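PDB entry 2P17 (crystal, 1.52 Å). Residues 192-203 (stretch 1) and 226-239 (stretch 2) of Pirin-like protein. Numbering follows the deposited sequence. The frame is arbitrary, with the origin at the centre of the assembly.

Stretch 1 192-203: LYILEGSGVFGA
Stretch 2, residues 226-239: ELNVTAREKLRLLL

Two short antiparallel ladders, separated by a loop at G197 and a turn at R232-K234, join these stretches of a single chain, and a row of apolar side chains on one sheet face seals the pairing. Strand 192-196 runs at 151° to strand 235-239, and strand 198-201 makes the same angle with strand 226-231; the axes approach to 4.5 and 4.7 Å respectively.

In the first ladder Y193 pairs with L238 as a hydrogen-bonded pair: Y193 N donates to L238 O at 2.8 Å and L238 N to Y193 O at 2.9 Å. The flanking pairs, L192 with L239 and I194 with L237, are non-hydrogen-bonded, their CA atoms 4.1 and 4.3 Å apart. A beta bulge then shifts the register by one. L195, at phi/psi -85/-37 amid extended neighbours, lets two successive amides reach one carbonyl: L195 N lies 2.8 Å and E196 N 3.2 Å from R236 O. R236 N returns a bond to E196 O at 3.0 Å. The bulge also turns the CA-to-CB bond of L195 toward the partner, where its CD1 meets L238 CG at 4.1 Å; L195 is m,t and L238 m,t.

Between E196 and G199 the register shifts by two in the opposite sense, and loops separate the two ladders. G197 has phi/psi 81/-155, a positive phi that favours glycine, and an ideal CB there would sit 1.9 Å from K234 O, a clash; instead G197 CA packs against K234 O at 3.3 Å as a CA-H...O contact. S198, chi1 p, then serves the opposing turn twice. Its carbonyl accepts from R232 N at 2.9 Å and E233 N at 3.2 Å, while S198 OG donates to E233 OE1 at 2.7 Å. S198 N is buried by the contact and has no partner.

The second ladder centres on V200 and T230, both with chi1 m. V200 N to T230 O and T230 N to V200 O each measure 2.9 Å. Before them, G199 pairs with A231 at a CA-CA distance of 4.2 Å; an ideal CB on G199 would fall 2.4 Å from T230 O, a clash, so the backbone path here leaves no room for a CB. After them comes F201 with V229, CA-CA 4.8 Å. G202, phi/psi 78/-174, closes the ladder with G202 N to N228 O at 2.8 Å, and a water bridges the same two residues, donating to G202 O at 2.9 Å and accepting from N228 ND2 at 3.1 Å.

The apolar face links both ladders. F201, chi1 m and chi2 -91°, places CE1 3.7 Å from V229 CG1 (V229 chi1 t) and 3.7 Å from L237 CD2, the latter at the ring edge; F201 CZ lies 4.1 Å from L235 CD2. L235 (t,p) also offers CD1 to I194 CG2 at 3.7 Å, with I194 m,t. L192 and L237 share the p,p rotamer, and L192 CD2 reaches L227 CD2 at 3.8 Å. The rule is economical: G197 and G199 occupy positions where a CB would strike a carbonyl oxygen, and leucines, I194, V229 and F201 pack across both ladders.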

# COMPACT_ATOMS: atom_id res chain seq x y z
N LEU A 192 -6.47 -4.00 -3.73
CA LEU A 192 -5.19 -4.71 -3.66
C LEU A 192 -4.44 -4.56 -4.97
O LEU A 192 -5.05 -4.27 -6.00
CB LEU A 192 -5.37 -6.19 -3.25
CG LEU A 192 -6.25 -7.08 -4.12
CD1 LEU A 192 -5.52 -7.57 -5.38
CD2 LEU A 192 -6.77 -8.27 -3.32
N TYR A 193 -3.13 -4.72 -4.92
CA TYR A 193 -2.31 -4.67 -6.12
C TYR A 193 -1.47 -5.93 -6.18
O TYR A 193 -0.84 -6.30 -5.19
CB TYR A 193 -1.42 -3.41 -6.12
CG TYR A 193 -0.51 -3.37 -7.32
CD1 TYR A 193 -1.02 -3.04 -8.57
CD2 TYR A 193 0.84 -3.69 -7.20
CE1 TYR A 193 -0.19 -3.02 -9.68
CE2 TYR A 193 1.68 -3.69 -8.32
CZ TYR A 193 1.15 -3.34 -9.55
OH TYR A 193 1.96 -3.32 -10.67
N ILE A 194 -1.47 -6.60 -7.34
CA ILE A 194 -0.83 -7.89 -7.45
C ILE A 194 0.59 -7.73 -7.99
O ILE A 194 0.79 -7.19 -9.08
CB ILE A 194 -1.65 -8.86 -8.34
CG1 ILE A 194 -3.05 -9.03 -7.75
CG2 ILE A 194 -0.95 -10.22 -8.40
CD1 ILE A 194 -4.02 -9.77 -8.66
N LEU A 195 1.56 -8.21 -7.21
CA LEU A 195 2.97 -8.13 -7.59
C LEU A 195 3.41 -9.30 -8.48
O LEU A 195 4.24 -9.12 -9.38
CB LEU A 195 3.84 -8.12 -6.32
CG LEU A 195 3.63 -6.93 -5.39
CD1 LEU A 195 4.27 -7.19 -4.03
CD2 LEU A 195 4.17 -5.67 -6.03
N GLU A 196 2.86 -10.48 -8.20
CA GLU A 196 3.34 -11.73 -8.83
C GLU A 196 2.18 -12.70 -8.89
O GLU A 196 1.40 -12.80 -7.94
CB GLU A 196 4.48 -12.33 -7.99
CG GLU A 196 5.27 -13.47 -8.65
CD GLU A 196 6.15 -14.21 -7.63
OE1 GLU A 196 6.37 -13.68 -6.51
OE2 GLU A 196 6.61 -15.33 -7.95
N GLY A 197 2.07 -13.43 -9.99
CA GLY A 197 1.09 -14.50 -10.10
C GLY A 197 -0.32 -14.06 -10.42
O GLY A 197 -0.55 -13.01 -11.03
N SER A 198 -1.27 -14.89 -10.03
CA SER A 198 -2.67 -14.69 -10.36
C SER A 198 -3.54 -15.49 -9.41
O SER A 198 -3.07 -16.39 -8.71
CB SER A 198 -2.97 -15.13 -11.79
OG SER A 198 -2.65 -16.50 -11.98
N GLY A 199 -4.82 -15.13 -9.39
CA GLY A 199 -5.77 -15.79 -8.53
C GLY A 199 -7.17 -15.34 -8.85
O GLY A 199 -7.40 -14.66 -9.86
N VAL A 200 -8.11 -15.73 -8.00
CA VAL A 200 -9.50 -15.25 -8.08
C VAL A 200 -9.85 -14.60 -6.73
O VAL A 200 -9.33 -15.00 -5.68
CB VAL A 200 -10.51 -16.35 -8.48
CG1 VAL A 200 -10.26 -16.80 -9.90
CG2 VAL A 200 -10.45 -17.53 -7.53
N PHE A 201 -10.76 -13.61 -6.78
CA PHE A 201 -10.91 -12.67 -5.68
C PHE A 201 -12.35 -12.32 -5.42
O PHE A 201 -13.11 -12.10 -6.35
CB PHE A 201 -10.15 -11.38 -5.99
CG PHE A 201 -8.67 -11.57 -6.14
CD1 PHE A 201 -7.83 -11.43 -5.04
CD2 PHE A 201 -8.12 -11.90 -7.37
CE1 PHE A 201 -6.47 -11.61 -5.18
CE2 PHE A 201 -6.76 -12.09 -7.51
CZ PHE A 201 -5.93 -11.94 -6.41
N GLY A 202 -12.70 -12.24 -4.14
CA GLY A 202 -14.01 -11.72 -3.74
C GLY A 202 -15.14 -12.70 -3.91
O GLY A 202 -14.93 -13.86 -4.28
N ALA A 203 -16.35 -12.22 -3.66
CA ALA A 203 -17.55 -13.05 -3.69
C ALA A 203 -17.80 -13.73 -5.03
O ALA A 203 -18.34 -14.85 -5.07
CB ALA A 203 -18.76 -12.24 -3.28
N GLU A 226 -15.42 -9.43 4.75
CA GLU A 226 -14.27 -10.26 4.42
C GLU A 226 -13.99 -10.21 2.93
O GLU A 226 -14.91 -10.06 2.12
CB GLU A 226 -14.50 -11.71 4.87
CG GLU A 226 -14.32 -11.90 6.38
CD GLU A 226 -14.68 -13.29 6.88
OE1 GLU A 226 -15.20 -14.10 6.09
OE2 GLU A 226 -14.47 -13.54 8.08
N LEU A 227 -12.71 -10.32 2.58
CA LEU A 227 -12.31 -10.53 1.20
C LEU A 227 -11.59 -11.86 1.04
O LEU A 227 -10.55 -12.10 1.68
CB LEU A 227 -11.41 -9.41 0.70
CG LEU A 227 -11.07 -9.66 -0.78
CD1 LEU A 227 -12.09 -8.99 -1.67
CD2 LEU A 227 -9.68 -9.19 -1.11
N ASN A 228 -12.15 -12.70 0.18
CA ASN A 228 -11.58 -14.00 -0.14
C ASN A 228 -10.56 -13.90 -1.27
O ASN A 228 -10.79 -13.20 -2.26
CB ASN A 228 -12.69 -14.99 -0.52
CG ASN A 228 -13.63 -15.30 0.63
OD1 ASN A 228 -13.30 -15.10 1.80
ND2 ASN A 228 -14.82 -15.80 0.30
N VAL A 229 -9.45 -14.60 -1.11
CA VAL A 229 -8.37 -14.64 -2.09
C VAL A 229 -7.99 -16.10 -2.32
O VAL A 229 -7.65 -16.79 -1.36
CB VAL A 229 -7.11 -13.90 -1.56
CG1 VAL A 229 -5.92 -14.10 -2.50
CG2 VAL A 229 -7.39 -12.41 -1.38
N THR A 230 -8.04 -16.55 -3.57
CA THR A 230 -7.57 -17.91 -3.91
C THR A 230 -6.47 -17.83 -4.96
O THR A 230 -6.71 -17.31 -6.05
CB THR A 230 -8.72 -18.81 -4.42
OG1 THR A 230 -9.76 -18.85 -3.44
CG2 THR A 230 -8.21 -20.23 -4.68
N ALA A 231 -5.28 -18.34 -4.65
CA ALA A 231 -4.18 -18.32 -5.63
C ALA A 231 -4.40 -19.36 -6.71
O ALA A 231 -4.80 -20.49 -6.42
CB ALA A 231 -2.83 -18.56 -4.96
N ARG A 232 -4.13 -18.98 -7.96
CA ARG A 232 -4.05 -19.95 -9.04
C ARG A 232 -2.59 -20.23 -9.40
O ARG A 232 -2.18 -21.39 -9.46
CB ARG A 232 -4.91 -19.53 -10.22
CG ARG A 232 -6.42 -19.60 -9.89
CD ARG A 232 -6.86 -21.00 -9.43
NE ARG A 232 -8.15 -20.99 -8.73
CZ ARG A 232 -8.68 -22.04 -8.12
NH1 ARG A 232 -9.85 -21.93 -7.51
N GLU A 233 -1.81 -19.18 -9.65
CA GLU A 233 -0.36 -19.28 -9.65
C GLU A 233 0.18 -18.82 -8.28
O GLU A 233 -0.59 -18.28 -7.46
CB GLU A 233 0.26 -18.44 -10.75
CG GLU A 233 -0.19 -18.76 -12.16
CD GLU A 233 0.33 -17.72 -13.14
OE1 GLU A 233 -0.21 -16.59 -13.16
OE2 GLU A 233 1.30 -18.03 -13.86
N LYS A 234 1.46 -19.05 -8.01
CA LYS A 234 2.10 -18.52 -6.80
C LYS A 234 1.85 -17.02 -6.76
O LYS A 234 2.27 -16.30 -7.66
CB LYS A 234 3.60 -18.83 -6.79
CG LYS A 234 4.35 -18.46 -5.51
CD LYS A 234 3.83 -19.24 -4.32
N LEU A 235 1.16 -16.56 -5.72
CA LEU A 235 0.60 -15.21 -5.69
C LEU A 235 1.27 -14.34 -4.62
O LEU A 235 1.41 -14.76 -3.48
CB LEU A 235 -0.91 -15.30 -5.42
CG LEU A 235 -1.79 -14.07 -5.29
CD1 LEU A 235 -1.87 -13.31 -6.61
CD2 LEU A 235 -3.18 -14.49 -4.88
N ARG A 236 1.66 -13.14 -5.02
CA ARG A 236 2.15 -12.15 -4.07
C ARG A 236 1.41 -10.84 -4.32
O ARG A 236 1.32 -10.40 -5.45
CB ARG A 236 3.66 -11.95 -4.20
CG ARG A 236 4.27 -11.10 -3.09
CD ARG A 236 5.79 -11.20 -3.11
NE ARG A 236 6.38 -10.57 -1.93
CZ ARG A 236 7.59 -10.87 -1.44
NH1 ARG A 236 8.35 -11.80 -2.02
NH2 ARG A 236 8.03 -10.24 -0.36
N LEU A 237 0.86 -10.24 -3.26
CA LEU A 237 0.06 -9.02 -3.44
C LEU A 237 0.13 -8.14 -2.20
O LEU A 237 0.47 -8.60 -1.11
CB LEU A 237 -1.39 -9.37 -3.78
CG LEU A 237 -2.22 -10.11 -2.72
CD1 LEU A 237 -2.77 -9.18 -1.63
CD2 LEU A 237 -3.36 -10.84 -3.40
N LEU A 238 -0.19 -6.87 -2.39
CA LEU A 238 -0.37 -5.92 -1.30
C LEU A 238 -1.82 -5.49 -1.24
O LEU A 238 -2.40 -5.11 -2.25
CB LEU A 238 0.53 -4.70 -1.50
CG LEU A 238 2.04 -4.95 -1.39
CD1 LEU A 238 2.78 -3.77 -1.98
CD2 LEU A 238 2.45 -5.20 0.05
N LEU A 239 -2.41 -5.55 -0.05
CA LEU A 239 -3.78 -5.08 0.17
C LEU A 239 -3.73 -3.83 1.03
O LEU A 239 -3.07 -3.82 2.09
CB LEU A 239 -4.62 -6.17 0.85
CG LEU A 239 -6.11 -5.92 1.12
CD1 LEU A 239 -6.90 -7.22 1.10
CD2 LEU A 239 -6.32 -5.20 2.46
O HOH W 1 -15.40 -16.25 -2.74